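Side-chain contact in ribonucleoside-diphosphate reductase small chain 2 (Saccharomyces cerevisiae, PDB 1JK0), which serves as a small subunit of the yeast ribonucleotide reductase that makes deoxyribonucleotides for DNA synthesis, and is needed for Rnr2 to fold and join the large subunits: residues R214-C217 with R218-A222. Residues are numbered along the deposited sequence; the frame is centred on the assembly and turned at random.
Sequences RNIC and RDRGA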
loop_
_atom_site.group_PDB
_atom_site.type_symbol
_atom_site.label_atom_id
_atom_site.label_comp_id
_atom_site.label_asym_id
_atom_site.label_seq_id
_atom_site.Cartn_x
_atom_site.Cartn_y
_atom_site.Cartn_z
ATOM N N ARG B 214 22.267 12.608 -0.338
ATOM C CA ARG B 214 22.896 11.485 -1.029
ATOM C C ARG B 214 21.843 10.403 -1.335
ATOM O O ARG B 214 21.785 9.875 -2.449
ATOM C CB ARG B 214 24.020 10.902 -0.164
ATOM C CG ARG B 214 25.022 10.023 -0.903
ATOM C CD ARG B 214 26.213 9.593 -0.000
ATOM N NE ARG B 214 26.859 10.727 0.673
ATOM C CZ ARG B 214 26.613 11.102 1.930
ATOM N NH1 ARG B 214 25.742 10.431 2.673
ATOM N NH2 ARG B 214 27.207 12.174 2.441
ATOM N N ASN B 215 20.998 10.108 -0.347
ATOM C CA ASN B 215 19.949 9.090 -0.471
ATOM C C ASN B 215 18.843 9.374 -1.475
ATOM O O ASN B 215 18.553 8.567 -2.352
ATOM C CB ASN B 215 19.268 8.855 0.876
ATOM C CG ASN B 215 20.176 8.235 1.884
ATOM O OD1 ASN B 215 21.120 7.532 1.537
ATOM N ND2 ASN B 215 19.883 8.467 3.153
ATOM N N ILE B 216 18.189 10.511 -1.293
ATOM C CA ILE B 216 17.093 10.908 -2.154
ATOM C C ILE B 216 17.565 10.867 -3.604
ATOM O O ILE B 216 16.872 10.353 -4.488
ATOM C CB ILE B 216 16.582 12.328 -1.759
ATOM C CG1 ILE B 216 16.054 12.288 -0.319
ATOM C CG2 ILE B 216 15.486 12.794 -2.711
ATOM C CD1 ILE B 216 15.559 13.618 0.218
ATOM N N CYS B 217 18.768 11.371 -3.834
ATOM C CA CYS B 217 19.318 11.399 -5.169
ATOM C C CYS B 217 19.506 9.980 -5.650
ATOM O O CYS B 217 19.234 9.676 -6.805
ATOM C CB CYS B 217 20.656 12.136 -5.176
ATOM S SG CYS B 217 21.138 12.744 -6.794
ATOM N N ARG B 218 19.970 9.101 -4.774
ATOM C CA ARG B 218 20.163 7.712 -5.182
ATOM C C ARG B 218 18.820 7.050 -5.562
ATOM O O ARG B 218 18.708 6.398 -6.607
ATOM C CB ARG B 218 20.832 6.914 -4.059
ATOM C CG ARG B 218 21.212 5.488 -4.459
ATOM C CD ARG B 218 21.260 4.581 -3.245
ATOM N NE ARG B 218 20.033 4.743 -2.478
ATOM C CZ ARG B 218 19.995 5.084 -1.198
ATOM N NH1 ARG B 218 21.123 5.287 -0.537
ATOM N NH2 ARG B 218 18.827 5.254 -0.592
ATOM N N ASP B 219 17.805 7.238 -4.717
ATOM C CA ASP B 219 16.488 6.664 -4.949
ATOM C C ASP B 219 15.796 7.314 -6.137
ATOM O O ASP B 219 15.114 6.638 -6.925
ATOM C CB ASP B 219 15.605 6.830 -3.712
ATOM C CG ASP B 219 16.240 6.259 -2.460
ATOM O OD1 ASP B 219 17.203 5.461 -2.588
ATOM O OD2 ASP B 219 15.766 6.599 -1.350
ATOM N N ARG B 220 15.949 8.629 -6.265
ATOM C CA ARG B 220 15.311 9.333 -7.370
ATOM C C ARG B 220 15.915 8.808 -8.665
ATOM O O ARG B 220 15.232 8.668 -9.678
ATOM C CB ARG B 220 15.515 10.845 -7.220
ATOM C CG ARG B 220 14.665 11.487 -6.114
ATOM C CD ARG B 220 13.194 11.465 -6.495
ATOM N NE ARG B 220 12.287 11.865 -5.417
ATOM C CZ ARG B 220 12.308 13.040 -4.789
ATOM N NH1 ARG B 220 11.425 13.289 -3.831
ATOM N NH2 ARG B 220 13.210 13.959 -5.100
ATOM N N GLY B 221 17.202 8.494 -8.611
ATOM C CA GLY B 221 17.865 7.966 -9.779
ATOM C C GLY B 221 17.229 6.649 -10.149
ATOM O O GLY B 221 16.880 6.434 -11.314
ATOM N N ALA B 222 17.077 5.767 -9.156
ATOM C CA ALA B 222 16.465 4.457 -9.370
ATOM C C ALA B 222 15.046 4.621 -9.887
ATOM O O ALA B 222 14.665 3.975 -10.855
ATOM C CB ALA B 222 16.444 3.659 -8.086
#
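The guanidinium of R218 links N215 to D219 on one flank of helix 207-232, part of the ferritin-like helical bundle of the R2 family. R218 NH2 forms a salt bridge to D219 OD1 at 2.6 Å, reaching the syn side of the carboxylate from somewhat out of its plane, and R218 NE adds a weak hydrogen bond to the same oxygen. R218 NH1 turns to the amide and makes a weak hydrogen bond to N215 OD1 at 3.1 Å, the two flat groups inclined by 39°. CG of R218 stands anti to its backbone N (chi1 -174°), and a bend at chi3 (50°) turns the guanidinium so that N215 O lies above one face, near its edge atoms. The second carboxylate oxygen, D219 OD2, accepts a hydrogen bond from W57 NE1 and is also hydrogen-bonded to Y127 OH; an alanine in place of D219 would probably leave the R218 guanidinium without its counter-charge and W57 NE1 and Y127 OH without this partner. In the backbone, alpha-helical i to i+4 hydrogen bonds run from D219 N to N215 O (2.8 Å) and from G221 N to C217 O (3.0 Å). On the inward side, R220 is salt-bridged through NE to E124 of helix 111-138. I216 also packs there against Y127 and Y131, the latter a predicted active-site residue. The I216 and R220 side chains extend in the same direction, with I216 CG2 above the periphery of the R220 guanidinium, 3.5 Å from R220 NH2.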